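Minor fimbrium subunit Mfa5 (Porphyromonas gingivalis ATCC 33277, PDB 6TO1) forms an accessory, tip-associated subunit of the minor fimbriae, surface pili that mediate biofilm formation and adhesion to host cells and other oral bacteria. Local coordinates at residues N373-T378 / N383-A388; T357-G362 / A395-I400; I150-R155 / I361-G366; V175-E180 / L232-L237. One frame throughout, in Å; residues are numbered along the deposited sequence.

Contact 1: residues N373-T378 / N383-A388. With PO4 (phosphate ion), chain D.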
loop_
_atom_site.group_PDB
_atom_site.type_symbol
_atom_site.label_atom_id
_atom_site.label_comp_id
_atom_site.label_asym_id
_atom_site.label_seq_id
_atom_site.Cartn_x
_atom_site.Cartn_y
_atom_site.Cartn_z
ATOM N N ASN A 373 -30.281 -24.792 9.613
ATOM C CA ASN A 373 -30.943 -23.518 9.383
ATOM C C ASN A 373 -30.754 -22.575 10.555
ATOM O O ASN A 373 -30.633 -21.361 10.355
ATOM C CB ASN A 373 -32.424 -23.755 9.086
ATOM C CG ASN A 373 -32.627 -24.420 7.735
ATOM O OD1 ASN A 373 -31.655 -24.700 7.031
ATOM N ND2 ASN A 373 -33.874 -24.668 7.368
ATOM N N SER A 374 -30.717 -23.103 11.789
ATOM C CA SER A 374 -30.356 -22.262 12.929
ATOM C C SER A 374 -28.958 -21.682 12.755
ATOM O O SER A 374 -28.740 -20.486 12.972
ATOM C CB SER A 374 -30.457 -23.053 14.229
ATOM O OG SER A 374 -31.800 -23.284 14.551
ATOM N N LEU A 375 -27.992 -22.516 12.349
ATOM C CA LEU A 375 -26.638 -22.016 12.122
ATOM C C LEU A 375 -26.571 -21.050 10.941
ATOM O O LEU A 375 -25.775 -20.114 10.960
ATOM C CB LEU A 375 -25.669 -23.190 11.928
ATOM C CG LEU A 375 -25.437 -24.024 13.213
ATOM C CD1 LEU A 375 -24.621 -25.255 12.835
ATOM C CD2 LEU A 375 -24.718 -23.228 14.265
ATOM N N LYS A 376 -27.400 -21.236 9.918
ATOM C CA LYS A 376 -27.407 -20.273 8.827
ATOM C C LYS A 376 -27.837 -18.892 9.312
ATOM O O LYS A 376 -27.265 -17.880 8.905
ATOM C CB LYS A 376 -28.329 -20.736 7.699
ATOM C CG LYS A 376 -27.781 -21.836 6.869
ATOM C CD LYS A 376 -28.803 -22.257 5.762
ATOM C CE LYS A 376 -28.385 -23.545 5.112
ATOM N NZ LYS A 376 -29.306 -23.828 3.977
ATOM N N LEU A 377 -28.847 -18.831 10.190
ATOM C CA LEU A 377 -29.334 -17.544 10.671
ATOM C C LEU A 377 -28.390 -16.925 11.697
ATOM O O LEU A 377 -28.424 -15.711 11.911
ATOM C CB LEU A 377 -30.734 -17.717 11.268
ATOM C CG LEU A 377 -31.855 -17.988 10.267
ATOM C CD1 LEU A 377 -33.226 -17.962 10.985
ATOM C CD2 LEU A 377 -31.872 -17.018 9.128
ATOM N N THR A 378 -27.606 -17.761 12.399
ATOM C CA THR A 378 -26.622 -17.303 13.355
ATOM C C THR A 378 -25.455 -16.627 12.640
ATOM O O THR A 378 -24.929 -15.611 13.116
ATOM C CB THR A 378 -26.113 -18.498 14.181
ATOM O OG1 THR A 378 -27.196 -19.170 14.829
ATOM C CG2 THR A 378 -25.136 -18.053 15.224
ATOM N N ASN A 383 -24.246 -17.615 3.252
ATOM C CA ASN A 383 -22.957 -17.938 2.658
ATOM C C ASN A 383 -21.821 -17.968 3.676
ATOM O O ASN A 383 -20.728 -18.421 3.331
ATOM C CB ASN A 383 -22.631 -16.940 1.555
ATOM C CG ASN A 383 -23.437 -17.198 0.287
ATOM O OD1 ASN A 383 -24.053 -18.258 0.134
ATOM N ND2 ASN A 383 -23.447 -16.231 -0.620
ATOM N N HIS A 384 -22.041 -17.499 4.908
ATOM C CA HIS A 384 -21.066 -17.662 5.976
ATOM C C HIS A 384 -21.338 -18.896 6.836
ATOM O O HIS A 384 -20.714 -19.059 7.894
ATOM C CB HIS A 384 -21.031 -16.416 6.864
ATOM C CG HIS A 384 -20.306 -15.262 6.256
ATOM N ND1 HIS A 384 -20.791 -14.568 5.164
ATOM C CD2 HIS A 384 -19.134 -14.677 6.582
ATOM C CE1 HIS A 384 -19.955 -13.597 4.860
ATOM N NE2 HIS A 384 -18.937 -13.647 5.699
ATOM N N PHE A 385 -22.252 -19.755 6.409
ATOM C CA PHE A 385 -22.443 -21.080 6.970
ATOM C C PHE A 385 -21.951 -22.115 5.970
ATOM O O PHE A 385 -22.159 -21.965 4.757
ATOM C CB PHE A 385 -23.931 -21.345 7.269
ATOM C CG PHE A 385 -24.252 -22.778 7.463
ATOM C CD1 PHE A 385 -24.018 -23.398 8.675
ATOM C CD2 PHE A 385 -24.790 -23.536 6.426
ATOM C CE1 PHE A 385 -24.323 -24.728 8.865
ATOM C CE2 PHE A 385 -25.076 -24.880 6.611
ATOM C CZ PHE A 385 -24.858 -25.466 7.837
ATOM N N PHE A 386 -21.326 -23.177 6.463
ATOM C CA PHE A 386 -21.118 -24.358 5.636
ATOM C C PHE A 386 -21.103 -25.611 6.497
ATOM O O PHE A 386 -20.837 -25.562 7.698
ATOM C CB PHE A 386 -19.842 -24.230 4.773
ATOM C CG PHE A 386 -18.552 -24.067 5.541
ATOM C CD1 PHE A 386 -17.869 -25.179 6.001
ATOM C CD2 PHE A 386 -17.998 -22.811 5.748
ATOM C CE1 PHE A 386 -16.672 -25.045 6.682
ATOM C CE2 PHE A 386 -16.798 -22.669 6.442
ATOM C CZ PHE A 386 -16.135 -23.793 6.884
ATOM N N THR A 387 -21.458 -26.730 5.877
ATOM C CA THR A 387 -21.392 -28.011 6.559
ATOM C C THR A 387 -19.947 -28.492 6.576
ATOM O O THR A 387 -19.168 -28.202 5.671
ATOM C CB THR A 387 -22.270 -29.058 5.873
ATOM O OG1 THR A 387 -21.870 -29.157 4.504
ATOM C CG2 THR A 387 -23.739 -28.657 5.942
ATOM N N ALA A 388 -19.604 -29.250 7.612
ATOM C CA ALA A 388 -18.227 -29.673 7.830
ATOM C C ALA A 388 -17.882 -30.907 6.989
ATOM O O ALA A 388 -17.460 -31.945 7.499
ATOM C CB ALA A 388 -18.011 -29.943 9.309
HETATM P P PO4 D . -30.273 -27.486 4.968
HETATM O O1 PO4 D . -28.769 -27.357 4.858
HETATM O O2 PO4 D . -30.922 -26.119 4.963
HETATM O O3 PO4 D . -30.837 -28.227 3.777
HETATM O O4 PO4 D . -30.646 -28.209 6.238
#
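Lys376 and Leu375 of helix 369-378 pack on the ring of Phe385, closing the last beta-alpha-beta unit of a von Willebrand factor A domain: strand 357-362, helix 369-378, strand 385-387. Lys376 can be followed outward. From CB the chain turns so that CG stands anti to the carbonyl carbon (chi1 -75°), which brings CG against the ring, 3.5 Å from Phe385 CD2. Beyond CG the chain runs extended, crossing the phenyl group obliquely, and CE still lies 3.8 Å from Phe385 CD2. The aliphatic part of the lysine is thus spent on the aromatic ring, while the ammonium group passes beyond it. There NZ makes a salt bridge with Glu382, just ahead of the strand, and donates a hydrogen bond to a phosphate ion, probably from the crystallisation liquor.

Leu375 meets the same side of the ring farther round, near CD1 and CE1, crossing it at about a right angle, its CB 3.7 Å from Phe385 CD1. Phe385 also touches Thr360 of the neighbouring strand, whose OG1 is hydrogen-bonded to the carbonyl of Leu375. The lysine's bond to the phosphate spans 3.0 Å from Lys376 NZ to PO4 O2.

Contact 2: residues T357-G362 / A395-I400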
loop_
_atom_site.group_PDB
_atom_site.type_symbol
_atom_site.label_atom_id
_atom_site.label_comp_id
_atom_site.label_asym_id
_atom_site.label_seq_id
_atom_site.Cartn_x
_atom_site.Cartn_y
_atom_site.Cartn_z
ATOM N N THR A 357 -18.181 -10.165 12.220
ATOM C CA THR A 357 -18.552 -11.128 11.191
ATOM C C THR A 357 -18.689 -12.499 11.838
ATOM O O THR A 357 -17.810 -12.922 12.591
ATOM C CB THR A 357 -17.492 -11.158 10.087
ATOM O OG1 THR A 357 -17.423 -9.868 9.485
ATOM C CG2 THR A 357 -17.837 -12.175 9.032
ATOM N N ILE A 358 -19.781 -13.189 11.539
ATOM C CA ILE A 358 -20.062 -14.476 12.158
ATOM C C ILE A 358 -20.033 -15.557 11.098
ATOM O O ILE A 358 -20.833 -15.525 10.155
ATOM C CB ILE A 358 -21.425 -14.513 12.881
ATOM C CG1 ILE A 358 -21.636 -13.221 13.638
ATOM C CG2 ILE A 358 -21.497 -15.758 13.747
ATOM C CD1 ILE A 358 -20.629 -12.932 14.687
ATOM N N HIS A 359 -19.176 -16.556 11.313
ATOM C CA HIS A 359 -19.111 -17.764 10.512
ATOM C C HIS A 359 -19.620 -18.943 11.331
ATOM O O HIS A 359 -19.284 -19.071 12.515
ATOM C CB HIS A 359 -17.679 -18.079 10.093
ATOM C CG HIS A 359 -16.925 -16.904 9.577
ATOM N ND1 HIS A 359 -16.696 -16.711 8.230
ATOM C CD2 HIS A 359 -16.336 -15.868 10.217
ATOM C CE1 HIS A 359 -16.008 -15.594 8.069
ATOM N NE2 HIS A 359 -15.766 -15.071 9.258
ATOM N N THR A 360 -20.403 -19.813 10.715
ATOM C CA THR A 360 -20.848 -21.002 11.424
ATOM C C THR A 360 -20.528 -22.218 10.571
ATOM O O THR A 360 -20.614 -22.188 9.347
ATOM C CB THR A 360 -22.351 -20.982 11.757
ATOM O OG1 THR A 360 -23.089 -20.818 10.542
ATOM C CG2 THR A 360 -22.677 -19.855 12.698
ATOM N N ILE A 361 -20.196 -23.308 11.245
ATOM C CA ILE A 361 -19.797 -24.548 10.594
ATOM C C ILE A 361 -20.601 -25.651 11.246
ATOM O O ILE A 361 -20.528 -25.830 12.461
ATOM C CB ILE A 361 -18.286 -24.805 10.736
ATOM C CG1 ILE A 361 -17.506 -23.610 10.201
ATOM C CG2 ILE A 361 -17.911 -26.080 10.040
ATOM C CD1 ILE A 361 -16.014 -23.724 10.459
ATOM N N GLY A 362 -21.361 -26.401 10.450
ATOM C CA GLY A 362 -22.282 -27.381 10.985
ATOM C C GLY A 362 -21.697 -28.778 10.895
ATOM O O GLY A 362 -21.437 -29.281 9.802
ATOM N N ALA A 395 -11.028 -26.040 2.455
ATOM C CA ALA A 395 -10.979 -24.771 1.756
ATOM C C ALA A 395 -11.160 -23.556 2.660
ATOM O O ALA A 395 -10.915 -22.434 2.212
ATOM C CB ALA A 395 -12.055 -24.741 0.665
ATOM N N ALA A 396 -11.545 -23.737 3.916
ATOM C CA ALA A 396 -12.025 -22.605 4.695
ATOM C C ALA A 396 -10.898 -21.750 5.273
ATOM O O ALA A 396 -9.851 -22.251 5.685
ATOM C CB ALA A 396 -12.906 -23.104 5.847
ATOM N N PHE A 397 -11.162 -20.438 5.348
ATOM C CA PHE A 397 -10.317 -19.463 6.069
ATOM C C PHE A 397 -8.927 -19.345 5.447
ATOM O O PHE A 397 -7.920 -19.244 6.154
ATOM C CB PHE A 397 -10.226 -19.788 7.570
ATOM C CG PHE A 397 -11.582 -19.916 8.212
ATOM C CD1 PHE A 397 -12.427 -18.823 8.251
ATOM C CD2 PHE A 397 -12.030 -21.123 8.689
ATOM C CE1 PHE A 397 -13.683 -18.932 8.768
ATOM C CE2 PHE A 397 -13.303 -21.237 9.216
ATOM C CZ PHE A 397 -14.122 -20.148 9.242
ATOM N N ASP A 398 -8.881 -19.313 4.116
ATOM C CA ASP A 398 -7.595 -19.310 3.419
ATOM C C ASP A 398 -6.852 -17.991 3.606
ATOM O O ASP A 398 -5.627 -17.984 3.784
ATOM C CB ASP A 398 -7.806 -19.579 1.927
ATOM C CG ASP A 398 -7.723 -21.051 1.571
ATOM O OD1 ASP A 398 -7.284 -21.857 2.423
ATOM O OD2 ASP A 398 -8.103 -21.401 0.429
ATOM N N ASN A 399 -7.560 -16.863 3.538
ATOM C CA ASN A 399 -6.930 -15.545 3.679
ATOM C C ASN A 399 -7.781 -14.706 4.622
ATOM O O ASN A 399 -8.541 -13.835 4.192
ATOM C CB ASN A 399 -6.762 -14.867 2.331
ATOM C CG ASN A 399 -5.772 -15.579 1.452
ATOM O OD1 ASN A 399 -6.155 -16.375 0.595
ATOM N ND2 ASN A 399 -4.486 -15.316 1.667
ATOM N N ILE A 400 -7.656 -14.974 5.921
ATOM C CA ILE A 400 -8.448 -14.209 6.868
ATOM C C ILE A 400 -7.947 -12.780 6.945
ATOM O O ILE A 400 -8.712 -11.861 7.263
ATOM C CB ILE A 400 -8.443 -14.885 8.247
ATOM C CG1 ILE A 400 -9.591 -14.323 9.094
ATOM C CG2 ILE A 400 -7.135 -14.693 8.959
ATOM C CD1 ILE A 400 -10.986 -14.762 8.579
#
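Phe397, in the loop that follows helix 390-395, meets His359 and Ile361 of strand 357-362, a parallel strand in the central sheet of this von Willebrand factor A domain. The two strand residues are separated by one residue, so both point to the same side of the sheet, toward the loop.

The aromatic part is a T-shaped pair. Phe397 presents its edge to one face of His359; the ring planes stand at 76° and their centroids lie 5.3 Å apart. The touching atom is Phe397 CE1, which sits off-centre over the imidazole, 3.8 Å from His359 ND1. With CG of Phe397 anti to its carbonyl carbon (chi1 -54°), the ring is carried inward from a backbone whose CA, at Phe397, stays 10.0 Å from the CA of His359. A further edge-to-face partner, Phe156 of helix 143-160, links the same phenyl group to the covering helix.

Polar bonding engages a different part of the imidazole: NE2 of His359 is hydrogen-bonded to His229 on the adjacent strand 227-234, which probably limits rotation of the ring and keeps its face presented to Phe397. His384, just ahead of strand 385-387, meets the His359 ring as well, so three histidines gather here.

The apolar part uses the other side of the phenyl rim, where Ile361 comes from the opposite direction and lies near the ring plane, with Ile361 CD1 3.9 Å from Phe397 CE2.

Contact 3: residues I150-R155 / I361-G366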
loop_
_atom_site.group_PDB
_atom_site.type_symbol
_atom_site.label_atom_id
_atom_site.label_comp_id
_atom_site.label_asym_id
_atom_site.label_seq_id
_atom_site.Cartn_x
_atom_site.Cartn_y
_atom_site.Cartn_z
ATOM N N ILE A 150 -12.004 -31.064 16.341
ATOM C CA ILE A 150 -10.644 -30.971 16.869
ATOM C C ILE A 150 -9.628 -30.922 15.735
ATOM O O ILE A 150 -8.676 -30.125 15.761
ATOM C CB ILE A 150 -10.378 -32.152 17.823
ATOM C CG1 ILE A 150 -11.114 -31.949 19.137
ATOM C CG2 ILE A 150 -8.891 -32.358 18.054
ATOM C CD1 ILE A 150 -11.152 -33.191 20.021
ATOM N N ALA A 151 -9.794 -31.787 14.738
ATOM C CA ALA A 151 -8.872 -31.806 13.612
ATOM C C ALA A 151 -8.979 -30.523 12.794
ATOM O O ALA A 151 -7.960 -29.913 12.439
ATOM C CB ALA A 151 -9.147 -33.024 12.735
ATOM N N SER A 152 -10.218 -30.094 12.485
ATOM C CA SER A 152 -10.395 -28.926 11.634
ATOM C C SER A 152 -10.047 -27.647 12.379
ATOM O O SER A 152 -9.527 -26.706 11.776
ATOM C CB SER A 152 -11.838 -28.859 11.087
ATOM O OG SER A 152 -12.806 -28.793 12.118
ATOM N N GLY A 153 -10.319 -27.593 13.691
ATOM C CA GLY A 153 -9.979 -26.400 14.438
ATOM C C GLY A 153 -8.484 -26.159 14.458
ATOM O O GLY A 153 -8.022 -25.029 14.327
ATOM N N GLN A 154 -7.703 -27.222 14.603
ATOM C CA GLN A 154 -6.255 -27.057 14.540
ATOM C C GLN A 154 -5.820 -26.594 13.162
ATOM O O GLN A 154 -4.959 -25.716 13.037
ATOM C CB GLN A 154 -5.578 -28.361 14.911
ATOM C CG GLN A 154 -5.774 -28.709 16.354
ATOM C CD GLN A 154 -5.132 -30.024 16.677
ATOM O OE1 GLN A 154 -3.970 -30.071 17.080
ATOM N NE2 GLN A 154 -5.877 -31.106 16.498
ATOM N N ARG A 155 -6.410 -27.162 12.115
ATOM C CA ARG A 155 -6.078 -26.739 10.766
ATOM C C ARG A 155 -6.384 -25.264 10.559
ATOM O O ARG A 155 -5.602 -24.558 9.911
ATOM C CB ARG A 155 -6.814 -27.606 9.751
ATOM C CG ARG A 155 -6.411 -27.269 8.319
ATOM C CD ARG A 155 -7.308 -27.951 7.282
ATOM N NE ARG A 155 -7.218 -27.278 5.983
ATOM C CZ ARG A 155 -6.495 -27.718 4.956
ATOM N NH1 ARG A 155 -5.789 -28.837 5.066
ATOM N NH2 ARG A 155 -6.474 -27.035 3.818
ATOM N N ILE A 361 -20.196 -23.308 11.245
ATOM C CA ILE A 361 -19.797 -24.548 10.594
ATOM C C ILE A 361 -20.601 -25.651 11.246
ATOM O O ILE A 361 -20.528 -25.830 12.461
ATOM C CB ILE A 361 -18.286 -24.805 10.736
ATOM C CG1 ILE A 361 -17.506 -23.610 10.201
ATOM C CG2 ILE A 361 -17.911 -26.080 10.040
ATOM C CD1 ILE A 361 -16.014 -23.724 10.459
ATOM N N GLY A 362 -21.361 -26.401 10.450
ATOM C CA GLY A 362 -22.282 -27.381 10.985
ATOM C C GLY A 362 -21.697 -28.778 10.895
ATOM O O GLY A 362 -21.437 -29.281 9.802
ATOM N N TYR A 363 -21.498 -29.403 12.050
ATOM C CA TYR A 363 -20.843 -30.708 12.115
ATOM C C TYR A 363 -21.806 -31.899 12.123
ATOM O O TYR A 363 -21.345 -33.046 12.160
ATOM C CB TYR A 363 -19.917 -30.743 13.343
ATOM C CG TYR A 363 -18.653 -29.949 13.095
ATOM C CD1 TYR A 363 -17.459 -30.579 12.771
ATOM C CD2 TYR A 363 -18.669 -28.554 13.123
ATOM C CE1 TYR A 363 -16.324 -29.857 12.529
ATOM C CE2 TYR A 363 -17.544 -27.829 12.854
ATOM C CZ TYR A 363 -16.370 -28.476 12.572
ATOM O OH TYR A 363 -15.254 -27.737 12.299
ATOM N N ASP A 364 -23.115 -31.671 12.073
ATOM C CA ASP A 364 -24.093 -32.736 11.831
ATOM C C ASP A 364 -24.221 -32.876 10.315
ATOM O O ASP A 364 -24.778 -31.993 9.651
ATOM C CB ASP A 364 -25.435 -32.394 12.475
ATOM C CG ASP A 364 -26.473 -33.502 12.327
ATOM O OD1 ASP A 364 -26.308 -34.373 11.458
ATOM O OD2 ASP A 364 -27.449 -33.487 13.099
ATOM N N LEU A 365 -23.664 -33.950 9.754
ATOM C CA LEU A 365 -23.647 -34.121 8.305
ATOM C C LEU A 365 -24.863 -34.881 7.766
ATOM O O LEU A 365 -24.880 -35.242 6.581
ATOM C CB LEU A 365 -22.369 -34.841 7.859
ATOM C CG LEU A 365 -21.048 -34.217 8.333
ATOM C CD1 LEU A 365 -19.843 -34.959 7.731
ATOM C CD2 LEU A 365 -20.957 -32.772 7.957
ATOM N N GLY A 366 -25.872 -35.107 8.579
ATOM C CA GLY A 366 -27.064 -35.833 8.176
ATOM C C GLY A 366 -28.228 -34.977 7.705
ATOM O O GLY A 366 -29.349 -35.483 7.590
#
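Between Tyr363 and Ser152 the whole contact rests on one buried hydroxyl-to-hydroxyl hydrogen bond. It joins helix 143-160 to the residue just after strand 357-362 in the von Willebrand factor A domain, a Rossmann-like fold in which helices cover a largely parallel sheet. The backbones remain far apart, with 10.6 Å between Ser152 CA and Tyr363 CA, and the tyrosine side chain spans the gap.

Tyr363 is the donor: its OH lies 2.7 Å from Ser152 OG. The serine oxygen approaches at the edge of the phenol, in the plane of the ring and somewhat to the CE1 side, rather than over a face. On the helix, Ser152 OG occupies the position between its own backbone N and carbonyl carbon (chi1 59°). From there it is also hydrogen-bonded to the carbonyl oxygen of Ser148, one turn earlier. The serine hydroxyl therefore relays the helix backbone to the phenol, and both polar tips have a partner despite their burial.

Apolar packing surrounds this bond. Met233 of strand 227-234 touches both Ser152 and Tyr363, while Ala149 and Ala388 also border the tyrosine.

Past Tyr363 the chain bends away from the helix into an Asx turn. Asp364 OD1 accepts from the backbone N of Gly366 at 3.0 Å, with the donor on the anti side of the carboxylate and 25° out of its plane.

Contact 4: residues V175-E180 / L232-L237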
loop_
_atom_site.group_PDB
_atom_site.type_symbol
_atom_site.label_atom_id
_atom_site.label_comp_id
_atom_site.label_asym_id
_atom_site.label_seq_id
_atom_site.Cartn_x
_atom_site.Cartn_y
_atom_site.Cartn_z
ATOM N N VAL A 175 -12.795 -20.247 22.703
ATOM C CA VAL A 175 -13.873 -20.583 23.617
ATOM C C VAL A 175 -14.373 -22.000 23.304
ATOM O O VAL A 175 -14.544 -22.369 22.140
ATOM C CB VAL A 175 -15.040 -19.573 23.482
ATOM C CG1 VAL A 175 -16.223 -20.022 24.343
ATOM C CG2 VAL A 175 -14.614 -18.160 23.865
ATOM N N SER A 176 -14.637 -22.787 24.338
ATOM C CA SER A 176 -15.391 -24.021 24.178
ATOM C C SER A 176 -16.649 -23.892 25.027
ATOM O O SER A 176 -16.748 -23.024 25.901
ATOM C CB SER A 176 -14.590 -25.256 24.587
ATOM O OG SER A 176 -14.396 -25.286 25.989
ATOM N N TYR A 177 -17.636 -24.744 24.756
ATOM C CA TYR A 177 -18.800 -24.700 25.593
ATOM C C TYR A 177 -19.513 -26.041 25.611
ATOM O O TYR A 177 -19.474 -26.823 24.655
ATOM C CB TYR A 177 -19.791 -23.592 25.172
ATOM C CG TYR A 177 -20.472 -23.828 23.841
ATOM C CD1 TYR A 177 -21.715 -24.437 23.767
ATOM C CD2 TYR A 177 -19.888 -23.416 22.659
ATOM C CE1 TYR A 177 -22.340 -24.638 22.563
ATOM C CE2 TYR A 177 -20.505 -23.622 21.460
ATOM C CZ TYR A 177 -21.738 -24.228 21.411
ATOM O OH TYR A 177 -22.362 -24.412 20.190
ATOM N N ASP A 178 -20.161 -26.274 26.736
ATOM C CA ASP A 178 -21.118 -27.357 26.917
ATOM C C ASP A 178 -22.343 -26.727 27.585
ATOM O O ASP A 178 -23.022 -25.880 26.981
ATOM C CB ASP A 178 -20.518 -28.506 27.728
ATOM C CG ASP A 178 -19.712 -28.044 28.928
ATOM O OD1 ASP A 178 -20.326 -27.666 29.954
ATOM O OD2 ASP A 178 -18.441 -28.066 28.829
ATOM N N HIS A 179 -22.672 -27.134 28.811
ATOM C CA HIS A 179 -23.747 -26.433 29.502
ATOM C C HIS A 179 -23.308 -25.074 30.026
ATOM O O HIS A 179 -24.150 -24.317 30.509
ATOM C CB HIS A 179 -24.337 -27.271 30.656
ATOM C CG HIS A 179 -23.335 -27.735 31.661
ATOM N ND1 HIS A 179 -22.694 -28.949 31.547
ATOM C CD2 HIS A 179 -22.852 -27.152 32.786
ATOM C CE1 HIS A 179 -21.873 -29.105 32.571
ATOM N NE2 HIS A 179 -21.950 -28.029 33.335
ATOM N N GLU A 180 -22.026 -24.730 29.906
ATOM C CA GLU A 180 -21.508 -23.409 30.227
ATOM C C GLU A 180 -20.307 -23.156 29.320
ATOM O O GLU A 180 -19.696 -24.104 28.814
ATOM C CB GLU A 180 -21.108 -23.318 31.712
ATOM C CG GLU A 180 -19.964 -24.234 31.989
ATOM C CD GLU A 180 -19.677 -24.457 33.449
ATOM O OE1 GLU A 180 -20.096 -23.635 34.282
ATOM O OE2 GLU A 180 -19.004 -25.470 33.744
ATOM N N LEU A 232 -18.119 -20.130 14.820
ATOM C CA LEU A 232 -18.830 -21.083 15.659
ATOM C C LEU A 232 -18.833 -22.444 14.990
ATOM O O LEU A 232 -19.293 -22.584 13.858
ATOM C CB LEU A 232 -20.272 -20.622 15.913
ATOM C CG LEU A 232 -21.190 -21.544 16.680
ATOM C CD1 LEU A 232 -20.735 -21.748 18.118
ATOM C CD2 LEU A 232 -22.624 -20.960 16.609
ATOM N N MET A 233 -18.349 -23.446 15.706
ATOM C CA MET A 233 -18.242 -24.816 15.230
ATOM C C MET A 233 -19.164 -25.658 16.100
ATOM O O MET A 233 -18.872 -25.892 17.280
ATOM C CB MET A 233 -16.789 -25.294 15.321
ATOM C CG MET A 233 -15.885 -24.546 14.353
ATOM S SD MET A 233 -14.150 -24.400 14.833
ATOM C CE MET A 233 -13.710 -26.129 14.959
ATOM N N SER A 234 -20.283 -26.097 15.541
ATOM C CA SER A 234 -21.307 -26.722 16.363
ATOM C C SER A 234 -22.088 -27.713 15.519
ATOM O O SER A 234 -22.152 -27.587 14.299
ATOM C CB SER A 234 -22.237 -25.653 16.960
ATOM O OG SER A 234 -23.336 -26.272 17.612
ATOM N N ASP A 235 -22.720 -28.694 16.176
ATOM C CA ASP A 235 -23.638 -29.487 15.364
ATOM C C ASP A 235 -24.993 -28.810 15.203
ATOM O O ASP A 235 -25.826 -29.315 14.446
ATOM C CB ASP A 235 -23.812 -30.913 15.890
ATOM C CG ASP A 235 -24.432 -30.990 17.264
ATOM O OD1 ASP A 235 -25.280 -30.126 17.640
ATOM O OD2 ASP A 235 -24.061 -31.956 17.981
ATOM N N GLY A 236 -25.223 -27.678 15.870
ATOM C CA GLY A 236 -26.329 -26.796 15.535
ATOM C C GLY A 236 -27.564 -26.921 16.401
ATOM O O GLY A 236 -28.489 -26.096 16.261
ATOM N N LEU A 237 -27.650 -27.927 17.251
ATOM C CA LEU A 237 -28.825 -28.085 18.104
ATOM C C LEU A 237 -28.552 -27.528 19.497
ATOM O O LEU A 237 -28.088 -28.241 20.390
ATOM C CB LEU A 237 -29.236 -29.554 18.157
ATOM C CG LEU A 237 -30.532 -29.822 18.922
ATOM C CD1 LEU A 237 -31.675 -29.040 18.235
ATOM C CD2 LEU A 237 -30.880 -31.281 19.054
#
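The phenol ring of Tyr177 reaches across to strand 227-234, bringing its hydroxyl to Ser234. Leu232 CD1 meets the ring obliquely, while the two side chains cross at about a right angle; Leu232 CD1 lies 3.8 Å from Tyr177 CE2 and 3.7 Å from Tyr177 OH. A second flat group, the imidazole of His179, carries Asp178 OD1 over one face, toward the rim, and is stacked with Trp205.

What sets the reach of Tyr177 is its first torsion: at chi1 68° CG sits between the backbone N and the carbonyl carbon, swinging the ring across toward the other strand. Each hydroxyl has a hydrogen-bond partner elsewhere. Tyr177 OH is hydrogen-bonded to Thr209, and Ser234 OG to Asp133, while the two oxygens, Tyr177 OH and Ser234 OG, are 3.3 Å apart.

Ser234 OG also accepts from Gly236 N at 2.9 Å in an ST turn, and an Asx turn follows directly, with Asp235 OD1 met by Leu237 N nearly head-on to the C-O bond. These turns end the strand beside the magnesium site of the von Willebrand factor A domain, where Asp133, Ser135 and Ser137 fit the DxSxS sequence of a metal-ion-dependent adhesion site (MIDAS); Ser135, Ser137 and Thr207 ligate the ion. Asp235 hydrogen-bonds Ser137 and forms a salt bridge with Arg145.

In the sheet, strand 126-133 lies between strands 170-177 and 227-234, and Tyr177 bridges over it, touching Val131 and Asp133. Helix 209-220 adds Thr209 against Leu232, and helix 369-378 packs Leu375 and Thr378 on the same leucine.

Overall arrangement
Read from the N terminus, the four contacts show how a Rossmann-like domain is closed by links of very different length. Helix 143-160 opens contact 3, which closes only at residues 361-366 and so makes the longest loop. Contact 4 opens and closes within it, joining strands 170-177 and 227-234 across the intervening strand. Contact 2 starts on strand 357-362, where contact 3 ends, and shares Ile361 and Gly362 with it; its loop encloses contact 1, the short link between helix 369-378 and strand 385-387. Strand 357-362 lies between strands 227-234 and 385-387, its backbone hydrogen-bonded to both, and so sets the helix and loop contacts of this part of the domain around one sheet.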